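Local coordinates for protein phytase (Debaryomyces castellii, PDB 2GFI) that probably hydrolyses inositol hexakisphosphate (phytic acid) as a 3-phytase of the histidine acid phosphatase family, releasing phosphate, at residues G99-L104 with A240-L245; S253-Y258 with C272-N277; K400-G405 with L412-D417. All coordinates share one frame; numbering follows the deposited sequence. Where two conformers were deposited one is given.

Contact 1: residues G99-L104 with A240-L245; sequences GELAFL and ASNPGL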
ATOM      1  N   GLY A  99     -11.591   5.540 -29.206  1.00 24.01           N
ATOM      2  CA  GLY A  99     -10.969   6.300 -28.136  1.00 22.55           C
ATOM      3  C   GLY A  99     -11.524   6.004 -26.746  1.00 22.55           C
ATOM      4  O   GLY A  99     -11.876   4.870 -26.419  1.00 21.85           O
ATOM      5  N   GLU A 100     -11.576   7.036 -25.915  1.00 23.25           N
ATOM      6  CA  GLU A 100     -12.052   6.905 -24.538  1.00 24.57           C
ATOM      7  C   GLU A 100     -13.464   6.401 -24.449  1.00 23.03           C
ATOM      8  O   GLU A 100     -13.833   5.836 -23.443  1.00 22.65           O
ATOM      9  CB  GLU A 100     -12.065   8.250 -23.807  1.00 25.78           C
ATOM     10  CG  GLU A 100     -10.813   9.061 -23.919  1.00 32.64           C
ATOM     11  CD  GLU A 100     -11.042  10.264 -24.788  1.00 35.69           C
ATOM     12  OE1 GLU A 100     -11.235  10.127 -26.052  1.00 43.44           O
ATOM     13  OE2 GLU A 100     -11.049  11.342 -24.172  1.00 41.64           O
ATOM     14  N   LEU A 101     -14.276   6.669 -25.470  1.00 22.38           N
ATOM     15  CA  LEU A 101     -15.695   6.290 -25.415  1.00 21.14           C
ATOM     16  C   LEU A 101     -15.977   4.900 -25.977  1.00 20.59           C
ATOM     17  O   LEU A 101     -17.132   4.477 -26.020  1.00 20.07           O
ATOM     18  CB  LEU A 101     -16.563   7.344 -26.098  1.00 21.45           C
ATOM     19  CG  LEU A 101     -16.538   8.760 -25.503  1.00 20.63           C
ATOM     20  CD1 LEU A 101     -17.505   9.636 -26.263  1.00 19.96           C
ATOM     21  CD2 LEU A 101     -16.878   8.730 -24.018  1.00 19.63           C
ATOM     22  N   ALA A 102     -14.934   4.165 -26.361  1.00 20.05           N
ATOM     23  CA  ALA A 102     -15.136   2.840 -27.004  1.00 20.88           C
ATOM     24  C   ALA A 102     -15.917   1.833 -26.172  1.00 21.26           C
ATOM     25  O   ALA A 102     -16.616   0.976 -26.720  1.00 22.22           O
ATOM     26  CB  ALA A 102     -13.800   2.219 -27.461  1.00 20.29           C
ATOM     27  N   PHE A 103     -15.776   1.899 -24.851  1.00 21.36           N
ATOM     28  CA  PHE A 103     -16.470   0.944 -23.985  1.00 20.97           C
ATOM     29  C   PHE A 103     -17.989   1.002 -24.225  1.00 21.84           C
ATOM     30  O   PHE A 103     -18.709   0.067 -23.850  1.00 22.09           O
ATOM     31  CB  PHE A 103     -16.161   1.230 -22.507  1.00 19.46           C
ATOM     32  CG  PHE A 103     -16.674   2.580 -22.036  1.00 17.89           C
ATOM     33  CD1 PHE A 103     -17.951   2.704 -21.489  1.00 14.62           C
ATOM     34  CD2 PHE A 103     -15.882   3.726 -22.152  1.00 16.69           C
ATOM     35  CE1 PHE A 103     -18.425   3.946 -21.063  1.00 14.29           C
ATOM     36  CE2 PHE A 103     -16.366   4.975 -21.749  1.00 15.13           C
ATOM     37  CZ  PHE A 103     -17.620   5.078 -21.169  1.00 15.60           C
ATOM     38  N   LEU A 104     -18.451   2.106 -24.816  1.00 22.49           N
ATOM     39  CA  LEU A 104     -19.874   2.325 -25.137  1.00 23.82           C
ATOM     40  C   LEU A 104     -20.427   1.313 -26.111  1.00 24.36           C
ATOM     41  O   LEU A 104     -21.604   1.000 -26.048  1.00 24.62           O
ATOM     42  CB  LEU A 104     -20.124   3.733 -25.672  1.00 23.65           C
ATOM     43  CG  LEU A 104     -19.900   4.873 -24.667  1.00 23.38           C
ATOM     44  CD1 LEU A 104     -20.025   6.195 -25.349  1.00 20.90           C
ATOM     45  CD2 LEU A 104     -20.893   4.775 -23.507  1.00 23.25           C
ATOM     46  N   ALA A 240     -13.620  14.335 -31.751  1.00 29.23           N
ATOM     47  CA  ALA A 240     -12.470  14.079 -32.624  1.00 29.25           C
ATOM     48  C   ALA A 240     -12.326  12.593 -32.956  1.00 29.02           C
ATOM     49  O   ALA A 240     -11.924  12.214 -34.071  1.00 29.11           O
ATOM     50  CB  ALA A 240     -11.166  14.614 -31.971  1.00 29.60           C
ATOM     51  N   SER A 241     -12.638  11.760 -31.971  1.00 27.96           N
ATOM     52  CA  SER A 241     -12.557  10.327 -32.106  1.00 27.34           C
ATOM     53  C   SER A 241     -13.884   9.772 -32.620  1.00 26.27           C
ATOM     54  O   SER A 241     -13.947   8.643 -33.096  1.00 26.82           O
ATOM     55  CB  SER A 241     -12.214   9.729 -30.727  1.00 28.50           C
ATOM     56  OG  SER A 241     -10.846   9.302 -30.692  1.00 31.48           O
ATOM     57  N   ASN A 242     -14.947  10.557 -32.479  1.00 25.27           N
ATOM     58  CA  ASN A 242     -16.305  10.120 -32.817  1.00 25.88           C
ATOM     59  C   ASN A 242     -17.027  11.212 -33.601  1.00 26.36           C
ATOM     60  O   ASN A 242     -17.817  11.959 -33.042  1.00 25.93           O
ATOM     61  CB  ASN A 242     -17.075   9.755 -31.541  1.00 25.00           C
ATOM     62  CG  ASN A 242     -16.285   8.819 -30.661  1.00 24.13           C
ATOM     63  OD1 ASN A 242     -16.144   7.642 -30.964  1.00 24.96           O
ATOM     64  ND2 ASN A 242     -15.726   9.346 -29.600  1.00 24.22           N
ATOM     65  N   PRO A 243     -16.717  11.320 -34.891  1.00 27.76           N
ATOM     66  CA  PRO A 243     -17.277  12.395 -35.738  1.00 28.52           C
ATOM     67  C   PRO A 243     -18.794  12.373 -35.726  1.00 28.90           C
ATOM     68  O   PRO A 243     -19.388  11.307 -35.871  1.00 28.96           O
ATOM     69  CB  PRO A 243     -16.719  12.056 -37.128  1.00 28.32           C
ATOM     70  CG  PRO A 243     -15.415  11.355 -36.798  1.00 27.96           C
ATOM     71  CD  PRO A 243     -15.802  10.445 -35.660  1.00 27.47           C
ATOM     72  N   GLY A 244     -19.399  13.528 -35.453  1.00 29.54           N
ATOM     73  CA  GLY A 244     -20.850  13.653 -35.507  1.00 29.87           C
ATOM     74  C   GLY A 244     -21.528  13.288 -34.203  1.00 30.22           C
ATOM     75  O   GLY A 244     -22.765  13.399 -34.092  1.00 29.97           O
ATOM     76  N   LEU A 245     -20.731  12.863 -33.211  1.00 30.01           N
ATOM     77  CA  LEU A 245     -21.258  12.611 -31.862  1.00 29.48           C
ATOM     78  C   LEU A 245     -22.007  13.842 -31.349  1.00 29.91           C
ATOM     79  O   LEU A 245     -21.445  14.941 -31.245  1.00 29.76           O
ATOM     80  CB  LEU A 245     -20.142  12.234 -30.893  1.00 29.45           C
ATOM     81  CG  LEU A 245     -20.602  12.099 -29.442  1.00 27.90           C
ATOM     82  CD1 LEU A 245     -21.482  10.844 -29.247  1.00 23.40           C
ATOM     83  CD2 LEU A 245     -19.409  12.144 -28.510  1.00 27.36           C
TER
HETATM   84  O   HOH W   1     -13.652   8.725 -27.471  1.00 33.61           O

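Contact 2: residues S253-Y258 with C272-N277; sequences SNLFGY and CDIFTN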
ATOM      1  N   SER A 253     -20.620  17.470 -18.609  1.00 24.33           N
ATOM      2  CA  SER A 253     -20.614  17.837 -17.216  1.00 24.86           C
ATOM      3  C   SER A 253     -21.316  16.800 -16.325  1.00 23.83           C
ATOM      4  O   SER A 253     -20.879  16.533 -15.230  1.00 23.53           O
ATOM      5  CB  SER A 253     -21.297  19.166 -17.058  1.00 25.16           C
ATOM      6  OG  SER A 253     -21.168  19.570 -15.712  1.00 28.28           O
ATOM      7  N   ASN A 254     -22.391  16.208 -16.836  1.00 23.21           N
ATOM      8  CA  ASN A 254     -23.138  15.160 -16.162  1.00 22.15           C
ATOM      9  C   ASN A 254     -22.430  13.822 -16.151  1.00 20.66           C
ATOM     10  O   ASN A 254     -22.720  12.936 -15.355  1.00 20.09           O
ATOM     11  CB  ASN A 254     -24.513  15.039 -16.827  1.00 23.43           C
ATOM     12  CG  ASN A 254     -25.445  16.138 -16.389  1.00 24.48           C
ATOM     13  OD1 ASN A 254     -26.303  16.607 -17.146  1.00 25.86           O
ATOM     14  ND2 ASN A 254     -25.271  16.571 -15.156  1.00 24.76           N
ATOM     15  N   LEU A 255     -21.439  13.676 -16.999  1.00 19.78           N
ATOM     16  CA  LEU A 255     -20.767  12.409 -17.074  1.00 18.63           C
ATOM     17  C   LEU A 255     -19.816  12.252 -15.890  1.00 18.22           C
ATOM     18  O   LEU A 255     -19.441  11.134 -15.534  1.00 17.54           O
ATOM     19  CB  LEU A 255     -20.065  12.259 -18.424  1.00 18.80           C
ATOM     20  CG  LEU A 255     -20.939  12.054 -19.642  1.00 17.92           C
ATOM     21  CD1 LEU A 255     -20.040  11.887 -20.928  1.00 15.65           C
ATOM     22  CD2 LEU A 255     -21.818  10.849 -19.406  1.00 16.32           C
ATOM     23  N   PHE A 256     -19.436  13.376 -15.279  1.00 18.18           N
ATOM     24  CA  PHE A 256     -18.707  13.325 -13.986  1.00 18.08           C
ATOM     25  C   PHE A 256     -19.520  12.690 -12.900  1.00 17.18           C
ATOM     26  O   PHE A 256     -19.024  11.777 -12.246  1.00 18.53           O
ATOM     27  CB  PHE A 256     -18.223  14.697 -13.503  1.00 17.60           C
ATOM     28  CG  PHE A 256     -17.139  15.258 -14.320  1.00 16.91           C
ATOM     29  CD1 PHE A 256     -15.821  14.873 -14.099  1.00 17.71           C
ATOM     30  CD2 PHE A 256     -17.427  16.180 -15.333  1.00 16.30           C
ATOM     31  CE1 PHE A 256     -14.788  15.423 -14.884  1.00 18.64           C
ATOM     32  CE2 PHE A 256     -16.431  16.726 -16.108  1.00 18.11           C
ATOM     33  CZ  PHE A 256     -15.097  16.352 -15.885  1.00 18.96           C
ATOM     34  N   GLY A 257     -20.761  13.145 -12.714  1.00 16.74           N
ATOM     35  CA  GLY A 257     -21.671  12.497 -11.757  1.00 17.11           C
ATOM     36  C   GLY A 257     -21.954  11.048 -12.165  1.00 18.08           C
ATOM     37  O   GLY A 257     -22.024  10.130 -11.332  1.00 19.68           O
ATOM     38  N   TYR A 258     -22.120  10.823 -13.454  1.00 17.38           N
ATOM     39  CA  TYR A 258     -22.375   9.492 -13.958  1.00 17.85           C
ATOM     40  C   TYR A 258     -21.225   8.573 -13.510  1.00 18.52           C
ATOM     41  O   TYR A 258     -21.454   7.489 -12.982  1.00 19.48           O
ATOM     42  CB  TYR A 258     -22.466   9.599 -15.494  1.00 16.95           C
ATOM     43  CG  TYR A 258     -22.973   8.376 -16.212  1.00 17.72           C
ATOM     44  CD1 TYR A 258     -24.127   8.442 -17.023  1.00 18.18           C
ATOM     45  CD2 TYR A 258     -22.297   7.145 -16.117  1.00 16.08           C
ATOM     46  CE1 TYR A 258     -24.586   7.331 -17.713  1.00 16.15           C
ATOM     47  CE2 TYR A 258     -22.743   6.044 -16.802  1.00 16.03           C
ATOM     48  CZ  TYR A 258     -23.891   6.137 -17.601  1.00 16.61           C
ATOM     49  OH  TYR A 258     -24.344   5.008 -18.262  1.00 17.29           O
ATOM     50  N   CYS A 272     -15.578   6.992 -15.759  1.00 19.31           N
ATOM     51  CA  CYS A 272     -14.478   7.661 -15.039  1.00 19.18           C
ATOM     52  C   CYS A 272     -13.208   7.755 -15.883  1.00 19.38           C
ATOM     53  O   CYS A 272     -12.326   8.601 -15.583  1.00 18.69           O
ATOM     54  CB  CYS A 272     -14.127   6.946 -13.745  1.00 18.63           C
ATOM     55  SG  CYS A 272     -15.444   7.070 -12.547  1.00 18.31           S
ATOM     56  N   ASP A 273     -13.110   6.901 -16.904  1.00 18.46           N
ATOM     57  CA  ASP A 273     -11.868   6.874 -17.714  1.00 19.02           C
ATOM     58  C   ASP A 273     -11.777   7.885 -18.805  1.00 18.73           C
ATOM     59  O   ASP A 273     -10.778   7.929 -19.493  1.00 19.53           O
ATOM     60  CB  ASP A 273     -11.681   5.522 -18.341  1.00 17.61           C
ATOM     61  CG  ASP A 273     -11.693   4.462 -17.339  1.00 18.66           C
ATOM     62  OD1 ASP A 273     -11.309   4.760 -16.171  1.00 18.60           O
ATOM     63  OD2 ASP A 273     -12.079   3.321 -17.602  1.00 20.72           O
ATOM     64  N   ILE A 274     -12.808   8.692 -18.976  1.00 18.43           N
ATOM     65  CA  ILE A 274     -12.860   9.568 -20.164  1.00 18.47           C
ATOM     66  C   ILE A 274     -12.306  10.953 -19.868  1.00 18.58           C
ATOM     67  O   ILE A 274     -12.156  11.775 -20.765  1.00 19.01           O
ATOM     68  CB  ILE A 274     -14.311   9.650 -20.687  1.00 18.30           C
ATOM     69  CG1 ILE A 274     -15.175  10.487 -19.742  1.00 17.19           C
ATOM     70  CG2 ILE A 274     -14.877   8.232 -20.916  1.00 17.55           C
ATOM     71  CD1 ILE A 274     -16.585  10.794 -20.297  1.00 17.35           C
ATOM     72  N   PHE A 275     -11.987  11.213 -18.599  1.00 18.64           N
ATOM     73  CA  PHE A 275     -11.506  12.557 -18.230  1.00 18.68           C
ATOM     74  C   PHE A 275     -10.047  12.568 -17.804  1.00 18.16           C
ATOM     75  O   PHE A 275      -9.531  11.564 -17.255  1.00 17.95           O
ATOM     76  CB  PHE A 275     -12.397  13.173 -17.133  1.00 18.50           C
ATOM     77  CG  PHE A 275     -13.791  13.459 -17.589  1.00 18.40           C
ATOM     78  CD1 PHE A 275     -14.013  14.347 -18.651  1.00 20.00           C
ATOM     79  CD2 PHE A 275     -14.877  12.837 -16.989  1.00 18.28           C
ATOM     80  CE1 PHE A 275     -15.277  14.626 -19.090  1.00 20.17           C
ATOM     81  CE2 PHE A 275     -16.165  13.111 -17.432  1.00 18.90           C
ATOM     82  CZ  PHE A 275     -16.361  14.011 -18.476  1.00 20.26           C
ATOM     83  N   THR A 276      -9.405  13.702 -18.041  1.00 17.81           N
ATOM     84  CA  THR A 276      -8.060  13.942 -17.552  1.00 17.56           C
ATOM     85  C   THR A 276      -8.151  14.455 -16.140  1.00 17.75           C
ATOM     86  O   THR A 276      -9.187  14.982 -15.756  1.00 17.76           O
ATOM     87  CB  THR A 276      -7.320  14.968 -18.414  1.00 17.89           C
ATOM     88  OG1 THR A 276      -7.990  16.237 -18.344  1.00 16.03           O
ATOM     89  CG2 THR A 276      -7.307  14.544 -19.915  1.00 17.90           C
ATOM     90  N   ASN A 277      -7.059  14.327 -15.375  1.00 18.22           N
ATOM     91  CA  ASN A 277      -6.993  14.900 -14.026  1.00 18.41           C
ATOM     92  C   ASN A 277      -7.364  16.375 -14.032  1.00 18.48           C
ATOM     93  O   ASN A 277      -8.087  16.867 -13.166  1.00 17.79           O
ATOM     94  CB  ASN A 277      -5.583  14.729 -13.441  1.00 18.21           C
ATOM     95  CG  ASN A 277      -5.295  13.308 -13.058  1.00 18.48           C
ATOM     96  OD1 ASN A 277      -5.769  12.371 -13.719  1.00 17.75           O
ATOM     97  ND2 ASN A 277      -4.539  13.124 -11.978  1.00 18.06           N
TER

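Contact 3: residues K400-G405 with L412-D417; sequences KKCSSG and LNDYND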
ATOM      1  N   LYS A 400      -9.686  26.957  14.940  1.00 26.84           N
ATOM      2  CA  LYS A 400      -8.735  28.037  14.908  1.00 29.22           C
ATOM      3  C   LYS A 400      -8.710  28.801  16.238  1.00 29.59           C
ATOM      4  O   LYS A 400      -9.742  29.345  16.702  1.00 29.34           O
ATOM      5  CB  LYS A 400      -9.084  28.975  13.759  1.00 30.20           C
ATOM      6  CG  LYS A 400      -8.052  30.054  13.523  1.00 34.36           C
ATOM      7  CD  LYS A 400      -8.562  30.999  12.446  1.00 40.78           C
ATOM      8  CE  LYS A 400      -7.758  32.277  12.459  1.00 42.52           C
ATOM      9  NZ  LYS A 400      -8.111  33.137  11.284  1.00 52.17           N
ATOM     10  N   LYS A 401      -7.520  28.849  16.827  1.00 29.92           N
ATOM     11  CA  LYS A 401      -7.268  29.577  18.050  1.00 31.18           C
ATOM     12  C   LYS A 401      -7.994  28.936  19.218  1.00 31.25           C
ATOM     13  O   LYS A 401      -8.027  29.520  20.301  1.00 31.34           O
ATOM     14  CB  LYS A 401      -7.692  31.036  17.941  1.00 31.67           C
ATOM     15  CG  LYS A 401      -7.003  31.777  16.825  1.00 35.32           C
ATOM     16  CD  LYS A 401      -7.137  33.312  17.003  1.00 40.22           C
ATOM     17  CE  LYS A 401      -6.652  34.052  15.740  1.00 40.27           C
ATOM     18  NZ  LYS A 401      -6.508  35.539  15.983  1.00 45.89           N
ATOM     19  N   CYS A 402      -8.614  27.775  19.002  1.00 30.55           N
ATOM     20  CA  CYS A 402      -9.063  26.975  20.135  1.00 30.15           C
ATOM     21  C   CYS A 402      -8.593  25.550  20.051  1.00 29.20           C
ATOM     22  O   CYS A 402      -9.395  24.633  19.964  1.00 28.90           O
ATOM     23  CB  CYS A 402     -10.558  26.947  20.304  1.00 30.59           C
ATOM     24  SG  CYS A 402     -10.869  26.787  22.073  0.50 30.27           S
ATOM     25  N   SER A 403      -7.291  25.363  20.094  1.00 28.48           N
ATOM     26  CA  SER A 403      -6.741  24.066  19.851  1.00 28.70           C
ATOM     27  C   SER A 403      -5.541  23.814  20.749  1.00 28.95           C
ATOM     28  O   SER A 403      -4.659  23.014  20.419  1.00 29.40           O
ATOM     29  CB  SER A 403      -6.358  23.964  18.381  1.00 28.14           C
ATOM     30  OG  SER A 403      -5.623  25.101  18.000  1.00 27.59           O
ATOM     31  N   SER A 404      -5.492  24.493  21.893  1.00 28.75           N
ATOM     32  CA  SER A 404      -4.359  24.280  22.788  1.00 29.19           C
ATOM     33  C   SER A 404      -4.620  23.188  23.842  1.00 28.62           C
ATOM     34  O   SER A 404      -3.714  22.822  24.587  1.00 29.15           O
ATOM     35  CB  SER A 404      -3.889  25.592  23.422  1.00 29.06           C
ATOM     36  OG  SER A 404      -4.980  26.235  24.015  1.00 30.09           O
ATOM     37  N   GLY A 405      -5.835  22.633  23.877  1.00 27.48           N
ATOM     38  CA  GLY A 405      -6.094  21.498  24.765  1.00 26.46           C
ATOM     39  C   GLY A 405      -5.397  20.264  24.232  1.00 26.11           C
ATOM     40  O   GLY A 405      -4.856  20.299  23.131  1.00 26.08           O
ATOM     41  N   LEU A 412     -13.988  23.263  26.979  1.00 29.02           N
ATOM     42  CA  LEU A 412     -15.423  23.540  26.811  1.00 29.36           C
ATOM     43  C   LEU A 412     -15.813  24.988  27.141  1.00 29.60           C
ATOM     44  O   LEU A 412     -16.722  25.544  26.524  1.00 28.96           O
ATOM     45  CB  LEU A 412     -16.251  22.537  27.596  1.00 29.79           C
ATOM     46  CG  LEU A 412     -17.765  22.697  27.587  1.00 29.97           C
ATOM     47  CD1 LEU A 412     -18.374  22.687  26.197  1.00 28.71           C
ATOM     48  CD2 LEU A 412     -18.302  21.588  28.438  1.00 31.55           C
ATOM     49  N   ASN A 413     -15.111  25.597  28.106  1.00 30.19           N
ATOM     50  CA  ASN A 413     -15.330  26.998  28.438  1.00 30.42           C
ATOM     51  C   ASN A 413     -15.041  27.913  27.278  1.00 29.69           C
ATOM     52  O   ASN A 413     -15.855  28.761  26.939  1.00 29.50           O
ATOM     53  CB  ASN A 413     -14.521  27.391  29.694  1.00 31.63           C
ATOM     54  CG  ASN A 413     -14.987  26.644  30.923  1.00 33.70           C
ATOM     55  OD1 ASN A 413     -16.200  26.456  31.126  1.00 37.40           O
ATOM     56  ND2 ASN A 413     -14.046  26.174  31.729  1.00 34.47           N
ATOM     57  N   ASP A 414     -13.882  27.712  26.657  1.00 30.24           N
ATOM     58  CA  ASP A 414     -13.497  28.393  25.428  1.00 30.34           C
ATOM     59  C   ASP A 414     -14.398  28.025  24.256  1.00 29.87           C
ATOM     60  O   ASP A 414     -14.722  28.872  23.432  1.00 30.17           O
ATOM     61  CB  ASP A 414     -12.065  28.037  25.087  1.00 30.89           C
ATOM     62  CG  ASP A 414     -11.073  28.628  26.062  1.00 32.98           C
ATOM     63  OD1 ASP A 414     -11.347  29.737  26.594  1.00 35.39           O
ATOM     64  OD2 ASP A 414     -10.007  28.051  26.363  1.00 33.15           O
ATOM     65  N   TYR A 415     -14.811  26.761  24.190  1.00 29.65           N
ATOM     66  CA  TYR A 415     -15.687  26.318  23.110  1.00 29.09           C
ATOM     67  C   TYR A 415     -17.027  27.046  23.164  1.00 29.72           C
ATOM     68  O   TYR A 415     -17.611  27.359  22.125  1.00 28.74           O
ATOM     69  CB  TYR A 415     -15.899  24.804  23.112  1.00 28.20           C
ATOM     70  CG  TYR A 415     -16.743  24.398  21.905  1.00 29.44           C
ATOM     71  CD1 TYR A 415     -16.278  24.640  20.592  1.00 27.44           C
ATOM     72  CD2 TYR A 415     -18.015  23.819  22.067  1.00 27.87           C
ATOM     73  CE1 TYR A 415     -17.049  24.316  19.493  1.00 28.01           C
ATOM     74  CE2 TYR A 415     -18.785  23.479  20.966  1.00 28.43           C
ATOM     75  CZ  TYR A 415     -18.293  23.727  19.681  1.00 28.32           C
ATOM     76  OH  TYR A 415     -19.039  23.409  18.589  1.00 26.98           O
ATOM     77  N   ASN A 416     -17.500  27.320  24.389  1.00 30.54           N
ATOM     78  CA  ASN A 416     -18.685  28.157  24.601  1.00 30.46           C
ATOM     79  C   ASN A 416     -18.570  29.546  23.990  1.00 30.38           C
ATOM     80  O   ASN A 416     -19.506  30.013  23.354  1.00 30.53           O
ATOM     81  CB  ASN A 416     -19.054  28.201  26.084  1.00 30.45           C
ATOM     82  CG  ASN A 416     -19.990  27.081  26.466  1.00 30.43           C
ATOM     83  OD1 ASN A 416     -21.198  27.163  26.247  1.00 31.50           O
ATOM     84  ND2 ASN A 416     -19.439  26.010  27.005  1.00 29.12           N
ATOM     85  N   ASP A 417     -17.411  30.174  24.157  1.00 30.59           N
ATOM     86  CA  ASP A 417     -17.140  31.496  23.612  1.00 31.39           C
ATOM     87  C   ASP A 417     -17.105  31.473  22.072  1.00 31.09           C
ATOM     88  O   ASP A 417     -17.635  32.379  21.410  1.00 30.57           O
ATOM     89  CB  ASP A 417     -15.790  32.027  24.127  1.00 32.48           C
ATOM     90  CG  ASP A 417     -15.777  32.306  25.627  1.00 34.48           C
ATOM     91  OD1 ASP A 417     -16.857  32.374  26.260  1.00 36.24           O
ATOM     92  OD2 ASP A 417     -14.709  32.475  26.258  1.00 37.58           O
TER

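Contact 1: residues G99-L104 with A240-L245
The C-terminal end of helix 229-241, with the type II turn running from Asn-242 to Leu-245, packs here against a 3-10 turn in the long loop between helices 77-91 and 133-148; Leu-101 buries the most surface and meets both Asn-242 and Leu-245. Asn-242 is the first residue to leave the helical conformation. Its CG lies beside the backbone N (chi1 -50°), which brings ND2 towards the loop, where it comes 3.8 Å from Leu-101 CD1.

The polar link runs through one water. That water accepts from Asn-242 ND2 at 3.0 Å and from Leu-101 N at 2.9 Å, and it donates to Glu-100 OE1 at 3.1 Å. Between the two segments the polar link is therefore water-mediated, while the direct contacts are apolar or van der Waals. The amide of Asn-242 is held at both ends: ND2 also bonds to Phe-238 O, four residues back in the helix, and OD1 accepts from Lys-98 N. With both amide atoms engaged, rotation of the group about chi2 is restricted.

Apolar contact completes the interface. Leu-101 CD1 meets Leu-245 CD2 at 3.9 Å, the two side chains crossing at about a right angle, and the same methyl touches the amide nitrogen, so one branch of Leu-101 serves both partners. At the other end, Ser-241 OG comes within 3.9 Å of Gly-99 CA, next to the closest backbone approach, 5.9 Å between Gly-99 CA and Ser-241 CA.

Glu-100 OE2 forms a salt bridge with Arg-237 of helix 229-241, while Gly-99 N bonds to Asp-106 of the second subunit. Phe-238 packs on Leu-101 and Leu-245, and Leu-90 of helix 77-91 also reaches Leu-245, so the contact sits at the end of helix 229-241 and against helix 77-91.

Contact 2: residues S253-Y258 with C272-N277
The helical residues 253-258 face the chain leaving a short 3-10 segment, the backbones coming nearest at 7.1 Å between Phe-256 CA and Cys-272 CA. Two phenylalanine rings carry the contact. Phe-256 and Phe-275 stack face to face, with centroids 3.7 Å apart and planes inclined by only 10°. The slip between them is small: Phe-275 CE2 stands over the centre of the Phe-256 ring, and Phe-256 CZ over the centre of the Phe-275 ring. The closest pair is Phe-256 CE1 and Phe-275 CD2 at 3.3 Å, a tight approach.

The segments belong to two consecutive helices, 249-266 and 277-295, and their disulfide-pinned connection (Cys-272 to Cys-259), in the helical part of this histidine acid phosphatase. Thr-276 is the N-cap of helix 277-295: its side chain caps a backbone N in the first turn, and Glu-279 OE1 accepts from Thr-276 N in return, the pattern of a capping box.

Phe-275 is sandwiched. Ile-274 CG1 lies 3.6 Å above the face opposite Phe-256, over the ring centre; chi1 of 72° puts this carbon between the backbone N and the carbonyl carbon and so folds it over the neighbouring ring. From there Ile-274 CD1 reaches Leu-255 CD1 at 3.7 Å, the two side chains crossing at about a right angle. Leu-255 also touches the ring, its CB 4.1 Å from Phe-275 CZ. At the Phe-256 ring, Ser-253 O lies in plane at the edge, Tyr-283 of helix 277-295 stacks, and Phe-280 meets it steeply. Ala-234 of helix 229-241 receives Phe-275.

Contact 3: residues K400-G405 with L412-D417
Cys-402 meets Asp-414 across this contact, between the loop after strand 395-397 and the first turns of helix 412-423. Its CB points at the helix but is still 5.1 Å from Asp-414 CB. One bond further, SG closes the gap, lying 3.5 Å from Asp-414 CB and about 4.5 Å from Tyr-415 N. The approach is end-on, since the angle from Cys-402 CB through SG to Asp-414 CB is about 152°. Two conformers of Cys-402 were deposited, so these values hold for the one described and its torsion is less certain. SG is also joined covalently to Cys-410, just before the helix.

The Asp-414 carboxylate carbon CG stands farther off, 4.4 Å from SG, so the methylene does the touching; chi1 of -69° sets CG beside the backbone N. Tyr-415, next in the helix, turns to the interior, where its OH bonds to Tyr-390 OH on strand 385-392 and its ring packs on helix 302-318.

In the conformer given, what meets is thus sulfur and a methylene, a van der Waals contact of small area; the disulfide to Cys-410 closes the loop and is consistent with the sulfur being held against the first turn.

Contacts 1 and 2 adjoin, their centres 14 Å apart; contact 3 lies on the opposite side of the chain's centre, its centre about 56 Å and 42 Å from theirs. Helix 229-241 supplies part of contact 1 and packs on contact 2, helix 77-91 and the second subunit touch both, and Ile-274 CG2 lies 3.7 Å from Leu-101 CD2. Contact 2 is apolar and aromatic, its four touching residues all buried; contact 1, farther out, mixes buried Leu-101, Asn-242 and Leu-245 with partly exposed Gly-99 and Ser-241 and adds a water-bridged polar link. Contact 3, in the sheet-bearing part, pairs buried Cys-402, disulfide-bonded like Cys-272, with exposed Asp-414 over the smallest area.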